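Local atomic coordinates of type 2A phosphatase-associated protein 42 (Saccharomyces cerevisiae, PDB entry 2V0P), a protein that inhibits the PP2A-type phosphatase SIT4, associates with PP2A catalytic subunits and takes part in TOR signalling in response to the nitrogen source. Residues 41-46 with 77-82; 47-52 with 70-75. All coordinates share one frame; numbering follows the deposited sequence.

Contact 1 of 2, residues 41-46 with 77-82; sequences KLLNLK and YYLGLL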
ATOM      1  N   LYS A  41      17.492  21.313  17.418  1.00 32.71           N
ATOM      2  CA  LYS A  41      17.578  22.745  17.123  1.00 34.36           C
ATOM      3  C   LYS A  41      16.242  23.356  16.724  1.00 34.85           C
ATOM      4  O   LYS A  41      15.902  24.456  17.159  1.00 33.70           O
ATOM      5  CB  LYS A  41      18.544  23.001  15.980  1.00 34.83           C
ATOM      6  CG  LYS A  41      20.006  22.905  16.358  1.00 36.22           C
ATOM      7  CD  LYS A  41      20.847  23.128  15.145  1.00 40.44           C
ATOM      8  CE  LYS A  41      22.324  22.964  15.469  1.00 47.88           C
ATOM      9  NZ  LYS A  41      23.146  23.124  14.219  1.00 51.54           N
ATOM     10  N   LEU A  42      15.538  22.684  15.821  1.00 31.75           N
ATOM     11  CA  LEU A  42      14.224  23.178  15.409  1.00 32.20           C
ATOM     12  C   LEU A  42      13.195  23.137  16.534  1.00 31.22           C
ATOM     13  O   LEU A  42      12.357  23.975  16.600  1.00 33.76           O
ATOM     14  CB  LEU A  42      13.751  22.478  14.148  1.00 32.47           C
ATOM     15  CG  LEU A  42      12.451  22.958  13.490  1.00 32.95           C
ATOM     16  CD1 LEU A  42      12.565  24.449  13.157  1.00 34.90           C
ATOM     17  CD2 LEU A  42      12.205  22.149  12.207  1.00 32.91           C
ATOM     18  N   LEU A  43      13.274  22.160  17.430  1.00 33.42           N
ATOM     19  CA  LEU A  43      12.357  22.045  18.519  1.00 33.23           C
ATOM     20  C   LEU A  43      12.657  23.233  19.469  1.00 34.47           C
ATOM     21  O   LEU A  43      11.767  23.849  19.989  1.00 34.63           O
ATOM     22  CB  LEU A  43      12.577  20.728  19.245  1.00 35.10           C
ATOM     23  CG  LEU A  43      12.009  19.453  18.570  1.00 32.80           C
ATOM     24  CD1 LEU A  43      12.457  18.272  19.384  1.00 39.75           C
ATOM     25  CD2 LEU A  43      10.529  19.533  18.536  1.00 37.64           C
ATOM     26  N   ASN A  44      13.924  23.506  19.656  1.00 33.50           N
ATOM     27  CA  ASN A  44      14.361  24.589  20.513  1.00 36.75           C
ATOM     28  C   ASN A  44      13.884  25.903  19.955  1.00 35.64           C
ATOM     29  O   ASN A  44      13.436  26.750  20.710  1.00 36.71           O
ATOM     30  CB  ASN A  44      15.881  24.535  20.686  1.00 37.50           C
ATOM     31  CG  ASN A  44      16.279  23.571  21.764  1.00 39.81           C
ATOM     32  OD1 ASN A  44      15.444  23.191  22.582  1.00 44.82           O
ATOM     33  ND2 ASN A  44      17.555  23.185  21.801  1.00 44.28           N
ATOM     34  N   LEU A  45      13.877  25.998  18.620  1.00 37.02           N
ATOM     35  CA  LEU A  45      13.444  27.215  17.887  1.00 35.29           C
ATOM     36  C   LEU A  45      11.957  27.473  17.973  1.00 35.98           C
ATOM     37  O   LEU A  45      11.508  28.629  18.299  1.00 35.60           O
ATOM     38  CB  LEU A  45      13.969  27.180  16.475  1.00 35.76           C
ATOM     39  CG  LEU A  45      13.795  28.360  15.548  1.00 39.70           C
ATOM     40  CD1 LEU A  45      14.474  29.589  16.169  1.00 40.50           C
ATOM     41  CD2 LEU A  45      14.388  28.018  14.204  1.00 41.52           C
ATOM     42  N   LYS A  46      11.173  26.403  17.811  1.00 35.48           N
ATOM     43  CA  LYS A  46       9.782  26.495  18.060  1.00 35.19           C
ATOM     44  C   LYS A  46       9.453  27.058  19.430  1.00 34.93           C
ATOM     45  O   LYS A  46       8.625  27.941  19.536  1.00 37.10           O
ATOM     46  CB  LYS A  46       9.111  25.144  17.881  1.00 35.18           C
ATOM     47  CG  LYS A  46       7.651  25.228  18.095  1.00 37.79           C
ATOM     48  CD  LYS A  46       6.925  24.031  17.565  1.00 42.32           C
ATOM     49  CE  LYS A  46       5.528  23.996  18.155  1.00 46.56           C
ATOM     50  NZ  LYS A  46       4.642  23.085  17.369  1.00 46.14           N
ATOM     51  N   TYR A  77       6.003  22.306   9.638  1.00 35.46           N
ATOM     52  CA  TYR A  77       6.168  21.656   8.391  1.00 34.99           C
ATOM     53  C   TYR A  77       7.566  20.984   8.349  1.00 36.08           C
ATOM     54  O   TYR A  77       7.681  19.815   7.985  1.00 32.07           O
ATOM     55  CB  TYR A  77       5.991  22.582   7.200  1.00 35.45           C
ATOM     56  CG  TYR A  77       6.363  22.056   5.840  1.00 32.04           C
ATOM     57  CD1 TYR A  77       5.560  21.078   5.146  1.00 32.74           C
ATOM     58  CD2 TYR A  77       7.490  22.530   5.184  1.00 29.90           C
ATOM     59  CE1 TYR A  77       5.930  20.640   3.891  1.00 27.34           C
ATOM     60  CE2 TYR A  77       7.804  22.087   3.945  1.00 36.11           C
ATOM     61  CZ  TYR A  77       6.980  21.107   3.314  1.00 30.93           C
ATOM     62  OH  TYR A  77       7.310  20.688   2.112  1.00 30.86           O
ATOM     63  N   TYR A  78       8.593  21.746   8.738  1.00 33.77           N
ATOM     64  CA  TYR A  78       9.925  21.294   8.644  1.00 33.30           C
ATOM     65  C   TYR A  78      10.165  20.131   9.697  1.00 35.07           C
ATOM     66  O   TYR A  78      10.911  19.243   9.430  1.00 33.82           O
ATOM     67  CB  TYR A  78      10.898  22.489   8.813  1.00 36.46           C
ATOM     68  CG  TYR A  78      11.131  23.186   7.500  1.00 33.27           C
ATOM     69  CD1 TYR A  78      10.544  24.383   7.215  1.00 35.94           C
ATOM     70  CD2 TYR A  78      11.885  22.573   6.509  1.00 36.57           C
ATOM     71  CE1 TYR A  78      10.740  24.992   6.031  1.00 38.60           C
ATOM     72  CE2 TYR A  78      12.070  23.166   5.285  1.00 41.26           C
ATOM     73  CZ  TYR A  78      11.492  24.386   5.062  1.00 40.31           C
ATOM     74  OH  TYR A  78      11.681  25.014   3.863  1.00 42.22           O
ATOM     75  N   LEU A  79       9.541  20.201  10.851  1.00 35.24           N
ATOM     76  CA  LEU A  79       9.599  19.147  11.827  1.00 37.25           C
ATOM     77  C   LEU A  79       8.969  17.874  11.205  1.00 36.95           C
ATOM     78  O   LEU A  79       9.535  16.818  11.303  1.00 38.16           O
ATOM     79  CB  LEU A  79       8.938  19.540  13.145  1.00 36.05           C
ATOM     80  CG  LEU A  79       9.627  20.492  14.180  1.00 33.39           C
ATOM     81  CD1 LEU A  79       8.684  20.693  15.260  1.00 33.56           C
ATOM     82  CD2 LEU A  79      10.904  19.963  14.731  1.00 33.48           C
ATOM     83  N   GLY A  80       7.821  18.022  10.555  1.00 36.92           N
ATOM     84  CA  GLY A  80       7.219  16.929   9.764  1.00 35.59           C
ATOM     85  C   GLY A  80       8.167  16.227   8.835  1.00 31.92           C
ATOM     86  O   GLY A  80       8.284  15.009   8.877  1.00 35.30           O
ATOM     87  N   LEU A  81       8.838  16.990   8.020  1.00 31.83           N
ATOM     88  CA  LEU A  81       9.767  16.513   7.058  1.00 34.54           C
ATOM     89  C   LEU A  81      11.010  15.817   7.711  1.00 34.22           C
ATOM     90  O   LEU A  81      11.477  14.762   7.249  1.00 35.12           O
ATOM     91  CB  LEU A  81      10.212  17.635   6.182  1.00 33.75           C
ATOM     92  CG  LEU A  81       9.257  18.288   5.212  1.00 35.66           C
ATOM     93  CD1 LEU A  81      10.008  19.383   4.554  1.00 38.28           C
ATOM     94  CD2 LEU A  81       8.748  17.243   4.193  1.00 36.24           C
ATOM     95  N   LEU A  82      11.530  16.418   8.766  1.00 34.91           N
ATOM     96  CA  LEU A  82      12.721  15.863   9.392  1.00 33.55           C
ATOM     97  C   LEU A  82      12.427  14.594  10.160  1.00 33.01           C
ATOM     98  O   LEU A  82      13.163  13.657  10.026  1.00 33.83           O
ATOM     99  CB  LEU A  82      13.364  16.900  10.342  1.00 36.40           C
ATOM    100  CG  LEU A  82      13.837  18.183   9.658  1.00 28.20           C
ATOM    101  CD1 LEU A  82      13.983  19.239  10.749  1.00 40.88           C
ATOM    102  CD2 LEU A  82      15.097  18.027   9.042  1.00 28.21           C
TER
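NZ of K46 is the best-held polar atom among the side chains that touch here. Two partners grip it: a salt bridge to OD1 of D76 and a cation-pi contact with the ring of F50. K46 is nearly fully extended, and its CD passes 4.4 Å from L79 CD1. Across the two segments themselves the contact is apolar. L42 and L79 carry most of it. With L42 CG anti to the backbone N (chi1 -174°) and chi2 57°, CD2 points to helix 75-83. There L42 CD2 meets L79 CD2 at 3.6 Å and also sits 3.6 Å from the backbone N of L79. The same methyl is 3.7 Å from Y78 CB and 3.7 Å from L82 CD1, so it touches three residues. L79 crosses L42 obliquely. L43 comes in at about a right angle from the more exposed flank, its CD2 3.8 Å from L79 CD2. F8 of helix 4-19 also touches L42, while S110 of helix 93-120 touches L79. The two segments run antiparallel, at 159° with axes 10.5 Å apart. This is helix-on-helix packing of the kind that builds the all-helical, tetratricopeptide repeat-like fold of this N-terminal domain.

Contact 2 of 2, residues 47-52 with 70-75; sequences TAIFDR and IKFLAV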
ATOM      1  N   THR A  47      10.073  26.524  20.481  1.00 35.10           N
ATOM      2  CA  THR A  47       9.915  27.048  21.848  1.00 36.25           C
ATOM      3  C   THR A  47      10.274  28.555  21.974  1.00 35.23           C
ATOM      4  O   THR A  47       9.515  29.359  22.516  1.00 36.35           O
ATOM      5  CB  THR A  47      10.729  26.164  22.845  1.00 35.88           C
ATOM      6  OG1 THR A  47      10.152  24.858  22.842  1.00 37.94           O
ATOM      7  CG2 THR A  47      10.661  26.711  24.264  1.00 38.38           C
ATOM      8  N   ALA A  48      11.427  28.910  21.439  1.00 35.30           N
ATOM      9  CA  ALA A  48      11.895  30.270  21.377  1.00 36.16           C
ATOM     10  C   ALA A  48      10.872  31.204  20.683  1.00 36.83           C
ATOM     11  O   ALA A  48      10.498  32.245  21.264  1.00 39.20           O
ATOM     12  CB  ALA A  48      13.257  30.331  20.728  1.00 33.00           C
ATOM     13  N   ILE A  49      10.447  30.861  19.481  1.00 38.06           N
ATOM     14  CA  ILE A  49       9.487  31.654  18.701  1.00 38.35           C
ATOM     15  C   ILE A  49       8.062  31.586  19.232  1.00 38.74           C
ATOM     16  O   ILE A  49       7.524  32.607  19.567  1.00 40.72           O
ATOM     17  CB  ILE A  49       9.496  31.305  17.187  1.00 41.18           C
ATOM     18  CG1 ILE A  49      10.899  31.405  16.585  1.00 42.34           C
ATOM     19  CG2 ILE A  49       8.517  32.183  16.410  1.00 41.88           C
ATOM     20  CD1 ILE A  49      11.039  30.552  15.349  1.00 44.98           C
ATOM     21  N   PHE A  50       7.432  30.414  19.269  1.00 39.85           N
ATOM     22  CA  PHE A  50       6.068  30.269  19.739  1.00 41.30           C
ATOM     23  C   PHE A  50       5.867  30.477  21.270  1.00 43.84           C
ATOM     24  O   PHE A  50       4.932  31.154  21.657  1.00 44.61           O
ATOM     25  CB  PHE A  50       5.494  28.892  19.372  1.00 42.40           C
ATOM     26  CG  PHE A  50       5.393  28.623  17.890  1.00 37.93           C
ATOM     27  CD1 PHE A  50       6.481  28.768  17.069  1.00 39.32           C
ATOM     28  CD2 PHE A  50       4.222  28.121  17.353  1.00 45.32           C
ATOM     29  CE1 PHE A  50       6.406  28.490  15.705  1.00 42.70           C
ATOM     30  CE2 PHE A  50       4.134  27.818  16.003  1.00 39.42           C
ATOM     31  CZ  PHE A  50       5.213  28.016  15.177  1.00 41.70           C
ATOM     32  N   ASP A  51       6.707  29.894  22.129  1.00 45.65           N
ATOM     33  CA  ASP A  51       6.499  30.007  23.590  1.00 48.67           C
ATOM     34  C   ASP A  51       7.049  31.288  24.231  1.00 49.46           C
ATOM     35  O   ASP A  51       6.344  31.989  24.991  1.00 50.17           O
ATOM     36  CB  ASP A  51       7.087  28.788  24.326  1.00 49.47           C
ATOM     37  CG  ASP A  51       6.267  27.523  24.137  1.00 52.05           C
ATOM     38  OD1 ASP A  51       5.399  27.487  23.237  1.00 53.91           O
ATOM     39  OD2 ASP A  51       6.501  26.554  24.899  1.00 55.81           O
ATOM     40  N   ARG A  52       8.312  31.584  23.936  1.00 50.28           N
ATOM     41  CA  ARG A  52       9.066  32.585  24.685  1.00 50.92           C
ATOM     42  C   ARG A  52       8.980  34.008  24.133  1.00 50.48           C
ATOM     43  O   ARG A  52       8.911  34.967  24.909  1.00 51.68           O
ATOM     44  CB  ARG A  52      10.516  32.132  24.867  1.00 51.39           C
ATOM     45  CG  ARG A  52      10.627  30.795  25.604  1.00 53.81           C
ATOM     46  CD  ARG A  52      11.812  30.774  26.549  1.00 58.56           C
ATOM     47  NE  ARG A  52      12.111  29.427  27.051  1.00 61.15           N
ATOM     48  CZ  ARG A  52      12.841  28.526  26.394  1.00 63.08           C
ATOM     49  NH1 ARG A  52      13.339  28.810  25.189  1.00 63.00           N
ATOM     50  NH2 ARG A  52      13.063  27.331  26.936  1.00 63.85           N
ATOM     51  N   ILE A  70       6.863  35.397   8.862  1.00 32.09           N
ATOM     52  CA  ILE A  70       5.870  34.590   8.174  1.00 33.09           C
ATOM     53  C   ILE A  70       6.531  33.189   7.985  1.00 32.00           C
ATOM     54  O   ILE A  70       5.842  32.218   8.095  1.00 33.32           O
ATOM     55  CB  ILE A  70       5.491  35.224   6.851  1.00 33.00           C
ATOM     56  CG1 ILE A  70       4.609  36.476   7.091  1.00 36.48           C
ATOM     57  CG2 ILE A  70       4.777  34.213   5.925  1.00 35.59           C
ATOM     58  CD1 ILE A  70       4.158  37.129   5.815  1.00 39.28           C
ATOM     59  N   LYS A  71       7.828  33.163   7.707  1.00 31.34           N
ATOM     60  CA  LYS A  71       8.664  31.970   7.551  1.00 35.72           C
ATOM     61  C   LYS A  71       8.374  30.936   8.645  1.00 34.20           C
ATOM     62  O   LYS A  71       8.321  29.785   8.391  1.00 37.43           O
ATOM     63  CB  LYS A  71      10.144  32.334   7.736  1.00 35.96           C
ATOM     64  CG  LYS A  71      10.893  32.646   6.471  1.00 41.60           C
ATOM     65  CD  LYS A  71      12.248  33.378   6.730  1.00 40.11           C
ATOM     66  CE  LYS A  71      12.727  33.435   8.204  1.00 43.56           C
ATOM     67  NZ  LYS A  71      12.702  34.893   8.738  1.00 37.15           N
ATOM     68  N   PHE A  72       8.229  31.421   9.869  1.00 35.54           N
ATOM     69  CA  PHE A  72       8.141  30.624  11.067  1.00 33.51           C
ATOM     70  C   PHE A  72       6.860  29.815  11.166  1.00 29.95           C
ATOM     71  O   PHE A  72       6.792  28.933  11.951  1.00 33.74           O
ATOM     72  CB  PHE A  72       8.198  31.519  12.297  1.00 31.19           C
ATOM     73  CG  PHE A  72       9.464  32.357  12.392  1.00 33.44           C
ATOM     74  CD1 PHE A  72      10.692  31.822  12.076  1.00 30.82           C
ATOM     75  CD2 PHE A  72       9.393  33.687  12.759  1.00 34.74           C
ATOM     76  CE1 PHE A  72      11.845  32.599  12.127  1.00 37.13           C
ATOM     77  CE2 PHE A  72      10.541  34.473  12.855  1.00 35.22           C
ATOM     78  CZ  PHE A  72      11.763  33.928  12.527  1.00 35.04           C
ATOM     79  N   LEU A  73       5.816  30.215  10.490  1.00 31.64           N
ATOM     80  CA  LEU A  73       4.585  29.462  10.504  1.00 31.14           C
ATOM     81  C   LEU A  73       4.946  28.049   9.915  1.00 28.84           C
ATOM     82  O   LEU A  73       4.217  27.075  10.105  1.00 31.25           O
ATOM     83  CB  LEU A  73       3.567  30.163   9.595  1.00 33.63           C
ATOM     84  CG  LEU A  73       2.875  31.439  10.132  1.00 35.60           C
ATOM     85  CD1 LEU A  73       1.958  32.086   9.101  1.00 38.27           C
ATOM     86  CD2 LEU A  73       2.096  31.172  11.421  1.00 40.01           C
ATOM     87  N   ALA A  74       6.030  27.969   9.187  1.00 28.85           N
ATOM     88  CA  ALA A  74       6.493  26.609   8.652  1.00 31.14           C
ATOM     89  C   ALA A  74       7.365  25.696   9.570  1.00 33.48           C
ATOM     90  O   ALA A  74       7.805  24.598   9.145  1.00 34.16           O
ATOM     91  CB  ALA A  74       7.111  26.742   7.381  1.00 27.05           C
ATOM     92  N   VAL A  75       7.609  26.115  10.792  1.00 32.72           N
ATOM     93  CA  VAL A  75       8.409  25.311  11.695  1.00 34.31           C
ATOM     94  C   VAL A  75       7.806  23.871  11.835  1.00 35.16           C
ATOM     95  O   VAL A  75       8.495  22.954  11.696  1.00 35.44           O
ATOM     96  CB  VAL A  75       8.650  25.910  13.075  1.00 34.15           C
ATOM     97  CG1 VAL A  75       9.185  27.345  12.999  1.00 31.43           C
ATOM     98  CG2 VAL A  75       7.480  25.828  13.955  1.00 38.49           C
TER
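In this tetratricopeptide repeat-like helical domain, the C-terminal end of helix 29-52 packs on the loop before helix 75-83 and on V75, the first residue of that helix. The helix end widens into a pi-type turn, in which R52 N bonds to T47 O at 2.9 Å. In the loop, L73 N bonds to I70 O.

The tight part consists of two apolar pairs. I49 crosses F72 at about a right angle and lays CD1 over one face of its ring. This is a CH-pi contact, with I49 CD1 3.9 Å from the F72 ring centroid and 26° off the normal. The methyl is displaced toward the rim and comes within 3.5 Å of F72 CD1. The other branch, I49 CG2, lies 4.0 Å from F72 CD2. V4 of helix 4-19 touches both I49 and F72. F50 and V75 form the second pair, tip to tip. V75 CG2 occupies the crowded position between its backbone N and carbonyl carbon, and meets F50 CE1 at 3.4 Å. It reaches the F50 ring obliquely. L117 of helix 93-120 packs on F50 as well.

The packing loosens between the pairs, where I49 CD1 and V75 CG1 are 4.4 Å apart. Away from the loop, the helix end is largely a solvent side. D51 and R52 are exposed there and T47 is partly so. The R52 guanidinium lies with one face against T47 CG2 of its own segment rather than against residues 70-75.

The polar detail of the tight side is F72 O. It accepts a bond from V75 N, and F50 CZ approaches it at the ring edge, 3.7 Å away.

In the fold
Contacts 1 and 2 follow one another along helix 29-52, and their centres are 9 Å apart. Contact 2 is nested in the chain loop that contact 1 closes, so helix 29-52 packs first on helix 75-83 and then on the loop before it and its first residue. V75 joins the two: its O lies 3.8 Å from L42 CD2, and its CG2 lies 4.1 Å from K46 CD. Helices 4-19 and 93-120 both touch side chains of each contact. Contact 1 is the more central, about 10 Å from the chain centre (centre to centre) against about 15 Å for contact 2. Both are structural packing within one chain.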